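Local coordinates for protein haloacid dehalogenase-like hydrolase (PDB 4EZE) that probably hydrolyses O-phosphoserine to serine and phosphate with magnesium as cofactor, the last step of serine biosynthesis, at residues G183-L188 with A214-D219; P189-K194 with E307-L312; Q249-L254 with E263-C268; N273-L278 with E295-Q300. One frame throughout, in Å; residues are numbered along the deposited sequence.

In the fold
All four contacts involve elements built around the six-stranded parallel sheet of the haloacid dehalogenase fold. Contacts 1 and 2 share helix 184-193, their segments alternate along the chain, and they lie about 11 Å apart, centre to centre; Ile187 of the first packs against Glu307 and Leu310 of the second. Contacts 3 and 4 follow in series, with centres about 13 Å apart, and meet where Met277 and Leu278 touch Leu251 and strand 265-269. Both fall within the excursion spanned by contact 2, whose later segment returns to touch Cys268. Contacts 1 and 4 stand about 22 Å apart between centres, so the set spans much of the sheet, with the predicted nucleophile Asp114 near contacts 3 and 4.

Contact 1: G183-L188 with A214-D219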
loop_
_atom_site.group_PDB
_atom_site.type_symbol
_atom_site.label_atom_id
_atom_site.label_comp_id
_atom_site.label_asym_id
_atom_site.label_seq_id
_atom_site.Cartn_x
_atom_site.Cartn_y
_atom_site.Cartn_z
ATOM N N GLY A 183 -3.045 11.348 -2.621
ATOM C CA GLY A 183 -1.725 11.728 -2.105
ATOM C C GLY A 183 -0.579 11.262 -2.996
ATOM O O GLY A 183 0.587 11.658 -2.806
ATOM N N LEU A 184 -0.903 10.407 -3.959
ATOM C CA LEU A 184 0.123 9.790 -4.809
ATOM C C LEU A 184 0.681 10.793 -5.814
ATOM O O LEU A 184 1.884 10.806 -6.071
ATOM C CB LEU A 184 -0.427 8.537 -5.492
ATOM C CG LEU A 184 -0.540 7.370 -4.510
ATOM C CD1 LEU A 184 -1.450 6.260 -5.026
ATOM C CD2 LEU A 184 0.842 6.811 -4.250
ATOM N N LEU A 185 -0.179 11.661 -6.345
ATOM C CA LEU A 185 0.299 12.712 -7.238
ATOM C C LEU A 185 1.281 13.560 -6.479
ATOM O O LEU A 185 2.374 13.833 -6.950
ATOM C CB LEU A 185 -0.837 13.595 -7.756
ATOM C CG LEU A 185 -1.832 12.911 -8.688
ATOM C CD1 LEU A 185 -2.955 13.886 -9.012
ATOM C CD2 LEU A 185 -1.170 12.375 -9.958
ATOM N N THR A 186 0.913 13.966 -5.275
ATOM C CA THR A 186 1.869 14.747 -4.493
ATOM C C THR A 186 3.150 13.967 -4.174
ATOM O O THR A 186 4.248 14.500 -4.304
ATOM C CB THR A 186 1.283 15.246 -3.165
ATOM O OG1 THR A 186 0.206 16.145 -3.430
ATOM C CG2 THR A 186 2.391 15.967 -2.354
ATOM N N ILE A 187 3.028 12.708 -3.765
ATOM C CA ILE A 187 4.198 12.055 -3.160
ATOM C C ILE A 187 5.145 11.386 -4.170
ATOM O O ILE A 187 6.342 11.222 -3.905
ATOM C CB ILE A 187 3.804 11.076 -2.009
ATOM C CG1 ILE A 187 4.979 10.915 -1.048
ATOM C CG2 ILE A 187 3.343 9.731 -2.565
ATOM C CD1 ILE A 187 5.402 12.234 -0.412
ATOM N N LEU A 188 4.618 11.021 -5.334
ATOM C CA LEU A 188 5.387 10.268 -6.335
ATOM C C LEU A 188 6.666 10.955 -6.853
ATOM O O LEU A 188 7.698 10.319 -7.046
ATOM C CB LEU A 188 4.494 9.938 -7.535
ATOM C CG LEU A 188 3.558 8.783 -7.275
ATOM C CD1 LEU A 188 2.640 8.644 -8.477
ATOM C CD2 LEU A 188 4.394 7.532 -7.004
ATOM N N ALA A 214 2.871 3.192 -17.301
ATOM C CA ALA A 214 3.231 4.176 -18.312
ATOM C C ALA A 214 2.559 5.500 -17.971
ATOM O O ALA A 214 3.202 6.544 -17.975
ATOM C CB ALA A 214 2.878 3.689 -19.715
ATOM N N ARG A 215 1.283 5.452 -17.602
ATOM C CA ARG A 215 0.554 6.677 -17.260
ATOM C C ARG A 215 1.172 7.539 -16.152
ATOM O O ARG A 215 0.926 8.736 -16.094
ATOM C CB ARG A 215 -0.873 6.331 -16.859
ATOM C CG ARG A 215 -1.572 7.488 -16.194
ATOM C CD ARG A 215 -2.670 8.006 -17.083
ATOM N NE ARG A 215 -3.973 7.633 -16.561
ATOM C CZ ARG A 215 -4.896 8.510 -16.188
ATOM N NH1 ARG A 215 -4.653 9.811 -16.291
ATOM N NH2 ARG A 215 -6.065 8.090 -15.723
ATOM N N TYR A 216 1.942 6.938 -15.253
ATOM C CA TYR A 216 2.469 7.684 -14.112
ATOM C C TYR A 216 3.953 7.530 -13.970
ATOM O O TYR A 216 4.500 7.843 -12.923
ATOM C CB TYR A 216 1.816 7.243 -12.804
ATOM C CG TYR A 216 0.346 7.498 -12.773
ATOM C CD1 TYR A 216 -0.143 8.771 -12.581
ATOM C CD2 TYR A 216 -0.558 6.478 -12.955
ATOM C CE1 TYR A 216 -1.498 9.023 -12.580
ATOM C CE2 TYR A 216 -1.920 6.725 -12.945
ATOM C CZ TYR A 216 -2.382 8.008 -12.747
ATOM O OH TYR A 216 -3.742 8.286 -12.719
ATOM N N GLN A 217 4.607 7.024 -15.009
ATOM C CA GLN A 217 6.063 7.040 -15.035
ATOM C C GLN A 217 6.685 6.122 -13.996
ATOM O O GLN A 217 7.820 6.341 -13.615
ATOM C CB GLN A 217 6.582 8.463 -14.768
ATOM C CG GLN A 217 6.166 9.512 -15.787
ATOM C CD GLN A 217 6.632 9.161 -17.182
ATOM O OE1 GLN A 217 7.494 9.833 -17.747
ATOM N NE2 GLN A 217 6.079 8.089 -17.738
ATOM N N LEU A 218 5.958 5.109 -13.528
ATOM C CA LEU A 218 6.516 4.194 -12.533
ATOM C C LEU A 218 7.697 3.470 -13.158
ATOM O O LEU A 218 7.730 3.276 -14.367
ATOM C CB LEU A 218 5.459 3.200 -12.029
ATOM C CG LEU A 218 4.183 3.869 -11.527
ATOM C CD1 LEU A 218 3.218 2.864 -10.918
ATOM C CD2 LEU A 218 4.570 4.936 -10.513
ATOM N N ASP A 219 8.672 3.081 -12.344
ATOM C CA ASP A 219 9.876 2.447 -12.879
ATOM C C ASP A 219 9.583 1.015 -13.281
ATOM O O ASP A 219 10.011 0.569 -14.343
ATOM C CB ASP A 219 11.020 2.483 -11.868
ATOM C CG ASP A 219 11.298 3.879 -11.361
ATOM O OD1 ASP A 219 11.614 4.778 -12.171
ATOM O OD2 ASP A 219 11.191 4.085 -10.147
#
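Tyr216, near the end of helix 206-216, directs its CB at helix 184-193, and its ring meets Leu185, whose CD2 lies 4.3 Å from Tyr216 CE1. The methyl approaches the ring obliquely, and this aromatic-aliphatic touch is one of two side-chain meetings in a modest interface of 128 Å² with no hydrogen bond across it. The preceding Arg215 folds over one ring face, its CG 3.3 Å above the plane and offset toward the rim, while the guanidinium bends back until Tyr216 OH stands 3.7 Å above the guanidinium plane, over its centre. Gln217 leaves helical geometry with a positive phi of 68° and two bonds back into the preceding turn, a Schellman motif that redirects the chain. Its side-chain NE2 adds a weak hydrogen bond to Ala214 O, 3.3 Å away. Beyond this turn Leu218 is buried and makes the second meeting, with its CD2 4.4 Å from CD2 of Leu188, which lies three residues after Leu185 on helix 184-193. Leu180, in the loop before helix 184-193, touches both Leu185 and Tyr216. Leu218 also rests on Thr198 and Ile200 of strand 197-202 and on Phe119 of helix 115-119, so the contact joins helix 184-193 to the turn linking helix 206-216 with edge strand 220-224 of the parallel sheet.

Contact 2: P189-K194 with E307-L312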
loop_
_atom_site.group_PDB
_atom_site.type_symbol
_atom_site.label_atom_id
_atom_site.label_comp_id
_atom_site.label_asym_id
_atom_site.label_seq_id
_atom_site.Cartn_x
_atom_site.Cartn_y
_atom_site.Cartn_z
ATOM N N PRO A 189 6.572 12.246 -7.134
ATOM C CA PRO A 189 7.701 13.064 -7.579
ATOM C C PRO A 189 8.733 13.178 -6.465
ATOM O O PRO A 189 9.931 13.281 -6.717
ATOM C CB PRO A 189 7.064 14.441 -7.848
ATOM C CG PRO A 189 5.581 14.207 -7.924
ATOM C CD PRO A 189 5.282 12.967 -7.139
ATOM N N VAL A 190 8.265 13.154 -5.231
ATOM C CA VAL A 190 9.153 13.239 -4.083
ATOM C C VAL A 190 9.907 11.924 -3.884
ATOM O O VAL A 190 11.095 11.908 -3.540
ATOM C CB VAL A 190 8.323 13.572 -2.846
ATOM C CG1 VAL A 190 9.203 13.632 -1.609
ATOM C CG2 VAL A 190 7.562 14.873 -3.106
ATOM N N ILE A 191 9.209 10.816 -4.104
ATOM C CA ILE A 191 9.821 9.490 -4.005
ATOM C C ILE A 191 11.010 9.422 -4.954
ATOM O O ILE A 191 12.096 8.932 -4.609
ATOM C CB ILE A 191 8.811 8.416 -4.427
ATOM C CG1 ILE A 191 7.492 8.620 -3.677
ATOM C CG2 ILE A 191 9.377 7.007 -4.246
ATOM C CD1 ILE A 191 7.096 7.464 -2.797
ATOM N N LYS A 192 10.775 9.919 -6.164
ATOM C CA LYS A 192 11.790 9.973 -7.197
ATOM C C LYS A 192 12.927 10.908 -6.755
ATOM O O LYS A 192 14.089 10.528 -6.826
ATOM C CB LYS A 192 11.162 10.439 -8.512
ATOM C CG LYS A 192 12.073 10.315 -9.719
ATOM C CD LYS A 192 11.812 11.449 -10.695
ATOM C CE LYS A 192 10.978 10.976 -11.867
ATOM N NZ LYS A 192 11.756 10.004 -12.682
ATOM N N ALA A 193 12.591 12.110 -6.274
ATOM C CA ALA A 193 13.605 13.076 -5.830
ATOM C C ALA A 193 14.458 12.504 -4.732
ATOM O O ALA A 193 15.548 13.010 -4.484
ATOM C CB ALA A 193 12.986 14.392 -5.359
ATOM N N LYS A 194 13.966 11.464 -4.062
ATOM C CA LYS A 194 14.679 10.921 -2.901
ATOM C C LYS A 194 15.448 9.685 -3.297
ATOM O O LYS A 194 16.020 8.966 -2.451
ATOM C CB LYS A 194 13.714 10.614 -1.754
ATOM C CG LYS A 194 13.089 11.852 -1.146
ATOM C CD LYS A 194 14.130 12.809 -0.552
ATOM C CE LYS A 194 14.649 12.317 0.791
ATOM N NZ LYS A 194 15.165 13.406 1.671
ATOM N N GLU A 307 0.465 11.010 0.853
ATOM C CA GLU A 307 1.408 12.097 1.140
ATOM C C GLU A 307 2.222 11.701 2.368
ATOM O O GLU A 307 3.415 12.025 2.458
ATOM C CB GLU A 307 0.706 13.445 1.319
ATOM C CG GLU A 307 -0.123 13.577 2.601
ATOM C CD GLU A 307 -1.484 12.919 2.486
ATOM O OE1 GLU A 307 -1.711 12.256 1.449
ATOM O OE2 GLU A 307 -2.329 13.075 3.418
ATOM N N LEU A 308 1.596 10.960 3.289
ATOM C CA LEU A 308 2.257 10.565 4.554
ATOM C C LEU A 308 3.507 9.687 4.390
ATOM O O LEU A 308 4.303 9.587 5.308
ATOM C CB LEU A 308 1.286 9.868 5.520
ATOM C CG LEU A 308 0.034 10.567 6.070
ATOM C CD1 LEU A 308 -0.443 9.862 7.329
ATOM C CD2 LEU A 308 0.297 12.027 6.384
ATOM N N LEU A 309 3.696 9.044 3.239
ATOM C CA LEU A 309 4.949 8.304 3.047
ATOM C C LEU A 309 6.173 9.224 3.236
ATOM O O LEU A 309 7.294 8.772 3.487
ATOM C CB LEU A 309 4.999 7.657 1.675
ATOM C CG LEU A 309 3.961 6.579 1.396
ATOM C CD1 LEU A 309 4.114 6.152 -0.046
ATOM C CD2 LEU A 309 4.214 5.393 2.298
ATOM N N LEU A 310 5.981 10.527 3.124
ATOM C CA LEU A 310 7.109 11.403 3.437
ATOM C C LEU A 310 7.828 11.001 4.727
ATOM O O LEU A 310 9.062 10.956 4.763
ATOM C CB LEU A 310 6.661 12.851 3.554
ATOM C CG LEU A 310 7.878 13.781 3.558
ATOM C CD1 LEU A 310 8.545 13.721 2.201
ATOM C CD2 LEU A 310 7.462 15.194 3.886
ATOM N N PHE A 311 7.061 10.730 5.788
ATOM C CA PHE A 311 7.652 10.437 7.111
ATOM C C PHE A 311 8.554 9.222 7.142
ATOM O O PHE A 311 9.288 9.001 8.095
ATOM C CB PHE A 311 6.574 10.355 8.196
ATOM C CG PHE A 311 5.868 11.650 8.386
ATOM C CD1 PHE A 311 4.665 11.891 7.730
ATOM C CD2 PHE A 311 6.459 12.670 9.122
ATOM C CE1 PHE A 311 4.022 13.109 7.855
ATOM C CE2 PHE A 311 5.823 13.895 9.261
ATOM C CZ PHE A 311 4.605 14.120 8.628
ATOM N N LEU A 312 8.507 8.429 6.091
ATOM C CA LEU A 312 9.298 7.239 6.095
ATOM C C LEU A 312 10.471 7.365 5.120
ATOM O O LEU A 312 11.230 6.423 4.959
ATOM C CB LEU A 312 8.441 6.036 5.718
ATOM C CG LEU A 312 7.171 5.799 6.536
ATOM C CD1 LEU A 312 6.292 4.843 5.753
ATOM C CD2 LEU A 312 7.440 5.225 7.904
#
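Leu309, which meets Ile191 across the contact, has its carbonyl O bonded to Leu312 N at 2.9 Å, one of the i to i+3 backbone bonds within the segment 307-312. Leu310 N to Glu307 O, at 3.0 Å, is another. In this haloacid dehalogenase fold the 3-10 segment that runs into 307-309, in the chain after strand 299-301, lies against the second half of helix 184-193. The meeting is wholly apolar and buried, made by two pairs of branched side chains. In one, the end of Leu309 approaches that of Ile191, CD1 to CD1 at 4.3 Å; these residues also touch the central strand 110-113, through Phe113 and Ile111 respectively. Neighbouring residues of the segment pack against the N-terminal antiparallel sheet, where Phe311 meets Tyr69 edge-to-face and Leu308 rests on Phe99, so the contact links the helix to the junction of the two sheets. A salt bridge from Lys194 NZ to Glu314 OE1 adds a polar tie at the helix end. In the second apolar pair, Val190 and Leu310 cross at about a right angle: with Val190 CG1 trans to the main-chain N (chi1 178°), that methyl lies 3.9 Å from Leu310 CD1.

Contact 3: Q249-L254 with E263-C268; sequences QTLVDL and ENIIAC
Leu251 carries this contact from the helix side, set between Ile265 and Ala267 of strand 265-269. The dense part centres on Ile265 CG2, which is met by three atoms of the leucine: CD2 at 3.7 Å, CG at 3.9 Å and CD1 at 4.0 Å. The two side chains run past each other in opposite directions, and the Ile265 methyl lies against the fork of the leucine. Leu251 CD2 also reaches Ala267 CB, 4.1 Å away. A chi1 of -170° extends the Leu251 side chain opposite its own amide nitrogen and carries the fork toward the strand. Ile265 and Ala267, two positions apart, both direct their CB atoms at the helix, whereas that of the intervening Ile266 points away from it. All three touching residues are buried, and no polar group is involved.

The solvent side of the helix is polar instead. Gln249 and Asp253, one turn apart, make no contact with the strand; the first is partly exposed and the second exposed. Gln249 NE2 bonds to Asp253 OD1 at 2.7 Å, with an N-H...O angle of 158°. It meets the carboxylate on its syn side, 29° out of its plane, while the acceptor lies in the glutamine amide plane.

In the Rossmann-like alpha/beta core of the haloacid dehalogenase fold, helix 244-258 precedes strand 265-269 and packs on the parallel sheet. Leu251 also touches Ala112 of strand 110-113, whereas Leu254 lies against edge strand 220-224. Met277 of helix 275-280 touches both Leu251 and Ala267.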
loop_
_atom_site.group_PDB
_atom_site.type_symbol
_atom_site.label_atom_id
_atom_site.label_comp_id
_atom_site.label_asym_id
_atom_site.label_seq_id
_atom_site.Cartn_x
_atom_site.Cartn_y
_atom_site.Cartn_z
ATOM N N GLN A 249 8.167 -12.741 -3.941
ATOM C CA GLN A 249 9.319 -13.200 -4.708
ATOM C C GLN A 249 9.720 -12.214 -5.808
ATOM O O GLN A 249 10.901 -12.037 -6.099
ATOM C CB GLN A 249 9.030 -14.576 -5.312
ATOM C CG GLN A 249 10.262 -15.221 -5.905
ATOM C CD GLN A 249 11.266 -15.557 -4.826
ATOM O OE1 GLN A 249 10.959 -16.300 -3.889
ATOM N NE2 GLN A 249 12.470 -15.009 -4.942
ATOM N N THR A 250 8.731 -11.595 -6.437
ATOM C CA THR A 250 8.984 -10.507 -7.396
ATOM C C THR A 250 9.684 -9.347 -6.683
ATOM O O THR A 250 10.605 -8.740 -7.214
ATOM C CB THR A 250 7.654 -10.002 -7.985
ATOM O OG1 THR A 250 6.933 -11.115 -8.516
ATOM C CG2 THR A 250 7.873 -8.969 -9.095
ATOM N N LEU A 251 9.256 -9.033 -5.468
ATOM C CA LEU A 251 9.921 -7.963 -4.737
ATOM C C LEU A 251 11.362 -8.331 -4.431
ATOM O O LEU A 251 12.257 -7.523 -4.607
ATOM C CB LEU A 251 9.174 -7.638 -3.461
ATOM C CG LEU A 251 9.649 -6.380 -2.746
ATOM C CD1 LEU A 251 9.740 -5.190 -3.701
ATOM C CD2 LEU A 251 8.689 -6.086 -1.601
ATOM N N VAL A 252 11.572 -9.563 -3.974
ATOM C CA VAL A 252 12.896 -10.051 -3.649
ATOM C C VAL A 252 13.790 -9.983 -4.878
ATOM O O VAL A 252 14.904 -9.428 -4.837
ATOM C CB VAL A 252 12.837 -11.506 -3.158
ATOM C CG1 VAL A 252 14.242 -12.084 -3.012
ATOM C CG2 VAL A 252 12.108 -11.563 -1.836
ATOM N N ASP A 253 13.290 -10.541 -5.977
ATOM C CA ASP A 253 14.067 -10.600 -7.219
ATOM C C ASP A 253 14.384 -9.200 -7.743
ATOM O O ASP A 253 15.458 -8.974 -8.304
ATOM C CB ASP A 253 13.390 -11.484 -8.301
ATOM C CG ASP A 253 13.143 -12.952 -7.832
ATOM O OD1 ASP A 253 13.612 -13.351 -6.743
ATOM O OD2 ASP A 253 12.468 -13.723 -8.557
ATOM N N LEU A 254 13.478 -8.246 -7.537
ATOM C CA LEU A 254 13.703 -6.892 -8.062
ATOM C C LEU A 254 14.744 -6.204 -7.220
ATOM O O LEU A 254 15.575 -5.446 -7.721
ATOM C CB LEU A 254 12.455 -6.059 -7.985
ATOM C CG LEU A 254 12.595 -4.613 -8.466
ATOM C CD1 LEU A 254 13.080 -4.547 -9.905
ATOM C CD2 LEU A 254 11.234 -3.933 -8.377
ATOM N N GLU A 263 16.269 -3.448 4.184
ATOM C CA GLU A 263 15.804 -2.385 5.040
ATOM C C GLU A 263 15.463 -1.174 4.188
ATOM O O GLU A 263 14.944 -0.183 4.690
ATOM C CB GLU A 263 16.804 -2.022 6.149
ATOM C CG GLU A 263 18.109 -1.369 5.680
ATOM C CD GLU A 263 19.332 -2.269 5.850
ATOM O OE1 GLU A 263 19.419 -3.328 5.180
ATOM O OE2 GLU A 263 20.218 -1.911 6.658
ATOM N N ASN A 264 15.764 -1.224 2.899
ATOM C CA ASN A 264 15.509 -0.032 2.080
ATOM C C ASN A 264 14.327 -0.265 1.159
ATOM O O ASN A 264 14.062 0.519 0.225
ATOM C CB ASN A 264 16.748 0.340 1.282
ATOM C CG ASN A 264 17.849 0.867 2.158
ATOM O OD1 ASN A 264 17.639 1.778 2.945
ATOM N ND2 ASN A 264 19.028 0.289 2.035
ATOM N N ILE A 265 13.645 -1.380 1.403
ATOM C CA ILE A 265 12.439 -1.725 0.649
ATOM C C ILE A 265 11.180 -1.302 1.404
ATOM O O ILE A 265 10.900 -1.792 2.501
ATOM C CB ILE A 265 12.372 -3.227 0.409
ATOM C CG1 ILE A 265 13.572 -3.683 -0.409
ATOM C CG2 ILE A 265 11.084 -3.621 -0.314
ATOM C CD1 ILE A 265 13.586 -5.180 -0.631
ATOM N N ILE A 266 10.434 -0.383 0.814
ATOM C CA ILE A 266 9.093 -0.049 1.286
ATOM C C ILE A 266 8.035 -0.696 0.345
ATOM O O ILE A 266 8.112 -0.555 -0.883
ATOM C CB ILE A 266 8.919 1.472 1.307
ATOM C CG1 ILE A 266 9.876 2.125 2.308
ATOM C CG2 ILE A 266 7.482 1.861 1.593
ATOM C CD1 ILE A 266 10.039 3.605 2.039
ATOM N N ALA A 267 7.067 -1.412 0.926
ATOM C CA ALA A 267 5.930 -2.009 0.201
ATOM C C ALA A 267 4.626 -1.585 0.868
ATOM O O ALA A 267 4.557 -1.516 2.091
ATOM C CB ALA A 267 6.034 -3.522 0.209
ATOM N N CYS A 268 3.601 -1.295 0.071
ATOM C CA CYS A 268 2.304 -0.816 0.581
ATOM C C CYS A 268 1.199 -1.714 0.036
ATOM O O CYS A 268 1.217 -2.066 -1.136
ATOM C CB CYS A 268 2.002 0.581 0.048
ATOM S SG CYS A 268 3.284 1.816 0.319
#

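Contact 4: N273-L278 with E295-Q300; sequences NDLPML and EKIHHQ
With chi1 of -77° in Leu275 and -49° in Ile297, the leucine CG and the isoleucine CG1 both lie beside their backbone N, and the two side chains slide past one another in opposite directions, with Leu275 CD2 3.9 Å from Ile297 CG1. In the Rossmann-like core of the haloacid dehalogenase fold, this joins helix 275-280, the connection between strands 265-269 and 283-287, to the turn between helix 291-296 and the outer strand 299-301.

Ile297 is buried and serves two residues of the helix. Its CD1 comes within 3.8 Å of Leu278 CB, the two side chains crossing at about a right angle, while its CG1 approaches Leu278 CD1 at 4.1 Å. Val293 of helix 291-296 touches both leucines and extends the apolar patch. At its rim Lys296 crosses Leu275 and bends at its last torsion, so that its NZ ends 4.0 Å from Leu275 CD1; the lysine is exposed to solvent.

The same short helix borders the active site: the side chain of Leu278 is about 7 Å from that of Asp114, the predicted nucleophile. Just before it, Asp274 forms a salt bridge with Lys247 through OD1 and accepts a hydrogen bond from Gly271 N at OD2. On the other segment the backbone of Ile297 is held as well: Gln300 NE2 gives a hydrogen bond to Ile297 O (3.1 Å, N-H...O angle 163°), with the acceptor close to the plane of the glutamine amide.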
loop_
_atom_site.group_PDB
_atom_site.type_symbol
_atom_site.label_atom_id
_atom_site.label_comp_id
_atom_site.label_asym_id
_atom_site.label_seq_id
_atom_site.Cartn_x
_atom_site.Cartn_y
_atom_site.Cartn_z
ATOM N N ASN A 273 -3.513 -10.978 0.457
ATOM C CA ASN A 273 -2.539 -11.456 -0.528
ATOM C C ASN A 273 -1.291 -10.562 -0.615
ATOM O O ASN A 273 -0.387 -10.837 -1.394
ATOM C CB ASN A 273 -3.165 -11.698 -1.913
ATOM C CG ASN A 273 -3.888 -10.490 -2.452
ATOM O OD1 ASN A 273 -3.472 -9.344 -2.239
ATOM N ND2 ASN A 273 -4.986 -10.735 -3.155
ATOM N N ASP A 274 -1.251 -9.527 0.232
ATOM C CA ASP A 274 -0.142 -8.590 0.320
ATOM C C ASP A 274 0.752 -8.920 1.531
ATOM O O ASP A 274 1.908 -8.480 1.604
ATOM C CB ASP A 274 -0.662 -7.144 0.444
ATOM C CG ASP A 274 -1.256 -6.601 -0.854
ATOM O OD1 ASP A 274 -0.668 -6.818 -1.919
ATOM O OD2 ASP A 274 -2.308 -5.925 -0.805
ATOM N N LEU A 275 0.236 -9.683 2.487
ATOM C CA LEU A 275 1.023 -9.935 3.718
ATOM C C LEU A 275 2.481 -10.418 3.513
ATOM O O LEU A 275 3.411 -9.876 4.133
ATOM C CB LEU A 275 0.283 -10.861 4.674
ATOM C CG LEU A 275 -0.849 -10.188 5.464
ATOM C CD1 LEU A 275 -1.651 -11.235 6.219
ATOM C CD2 LEU A 275 -0.307 -9.167 6.448
ATOM N N PRO A 276 2.692 -11.450 2.673
ATOM C CA PRO A 276 4.061 -11.945 2.494
ATOM C C PRO A 276 4.979 -10.840 2.010
ATOM O O PRO A 276 6.065 -10.640 2.558
ATOM C CB PRO A 276 3.893 -13.011 1.426
ATOM C CG PRO A 276 2.534 -13.551 1.702
ATOM C CD PRO A 276 1.704 -12.357 2.068
ATOM N N MET A 277 4.513 -10.106 1.008
ATOM C CA MET A 277 5.239 -8.964 0.483
ATOM C C MET A 277 5.447 -7.852 1.514
ATOM O O MET A 277 6.517 -7.256 1.582
ATOM C CB MET A 277 4.515 -8.412 -0.740
ATOM C CG MET A 277 5.203 -7.247 -1.396
ATOM S SD MET A 277 4.397 -6.773 -2.935
ATOM C CE MET A 277 3.030 -5.792 -2.310
ATOM N N LEU A 278 4.439 -7.550 2.314
ATOM C CA LEU A 278 4.612 -6.479 3.303
ATOM C C LEU A 278 5.472 -6.926 4.484
ATOM O O LEU A 278 6.203 -6.118 5.086
ATOM C CB LEU A 278 3.264 -5.989 3.832
ATOM C CG LEU A 278 2.222 -5.471 2.853
ATOM C CD1 LEU A 278 0.977 -5.132 3.646
ATOM C CD2 LEU A 278 2.723 -4.232 2.144
ATOM N N GLU A 295 -3.500 -6.136 11.691
ATOM C CA GLU A 295 -3.012 -6.795 12.899
ATOM C C GLU A 295 -1.582 -7.280 12.808
ATOM O O GLU A 295 -0.875 -7.312 13.814
ATOM C CB GLU A 295 -3.924 -7.941 13.322
ATOM C CG GLU A 295 -5.211 -7.478 13.980
ATOM C CD GLU A 295 -5.899 -8.596 14.737
ATOM O OE1 GLU A 295 -5.184 -9.403 15.370
ATOM O OE2 GLU A 295 -7.147 -8.666 14.699
ATOM N N LYS A 296 -1.129 -7.667 11.625
ATOM C CA LYS A 296 0.280 -8.030 11.506
ATOM C C LYS A 296 1.170 -6.847 11.131
ATOM O O LYS A 296 2.351 -6.837 11.467
ATOM C CB LYS A 296 0.474 -9.182 10.522
ATOM C CG LYS A 296 -0.172 -10.478 10.978
ATOM C CD LYS A 296 0.537 -11.689 10.394
ATOM C CE LYS A 296 -0.295 -12.949 10.571
ATOM N NZ LYS A 296 -1.583 -12.861 9.824
ATOM N N ILE A 297 0.617 -5.845 10.447
ATOM C CA ILE A 297 1.457 -4.747 9.958
ATOM C C ILE A 297 1.219 -3.445 10.694
ATOM O O ILE A 297 0.122 -2.897 10.665
ATOM C CB ILE A 297 1.292 -4.510 8.454
ATOM C CG1 ILE A 297 1.418 -5.840 7.692
ATOM C CG2 ILE A 297 2.292 -3.457 7.998
ATOM C CD1 ILE A 297 2.828 -6.402 7.592
ATOM N N HIS A 298 2.281 -2.937 11.308
ATOM C CA HIS A 298 2.198 -1.890 12.312
ATOM C C HIS A 298 2.456 -0.475 11.813
ATOM O O HIS A 298 2.147 0.508 12.508
ATOM C CB HIS A 298 3.130 -2.248 13.464
ATOM C CG HIS A 298 2.766 -3.534 14.129
ATOM N ND1 HIS A 298 3.426 -4.016 15.239
ATOM C CD2 HIS A 298 1.784 -4.426 13.855
ATOM C CE1 HIS A 298 2.881 -5.163 15.604
ATOM N NE2 HIS A 298 1.885 -5.434 14.781
ATOM N N HIS A 299 2.999 -0.362 10.606
ATOM C CA HIS A 299 2.970 0.930 9.904
ATOM C C HIS A 299 1.650 0.989 9.131
ATOM O O HIS A 299 1.350 0.080 8.361
ATOM C CB HIS A 299 4.123 1.023 8.915
ATOM C CG HIS A 299 5.473 1.129 9.552
ATOM N ND1 HIS A 299 5.784 2.107 10.477
ATOM C CD2 HIS A 299 6.617 0.428 9.347
ATOM C CE1 HIS A 299 7.055 1.992 10.828
ATOM N NE2 HIS A 299 7.583 0.978 10.162
ATOM N N GLN A 300 0.860 2.041 9.328
ATOM C CA GLN A 300 -0.444 2.106 8.679
ATOM C C GLN A 300 -0.808 3.509 8.275
ATOM O O GLN A 300 -0.464 4.503 8.946
ATOM C CB GLN A 300 -1.555 1.589 9.614
ATOM C CG GLN A 300 -1.355 0.173 10.164
ATOM C CD GLN A 300 -2.390 -0.180 11.223
ATOM O OE1 GLN A 300 -3.327 0.582 11.454
ATOM N NE2 GLN A 300 -2.210 -1.328 11.891
#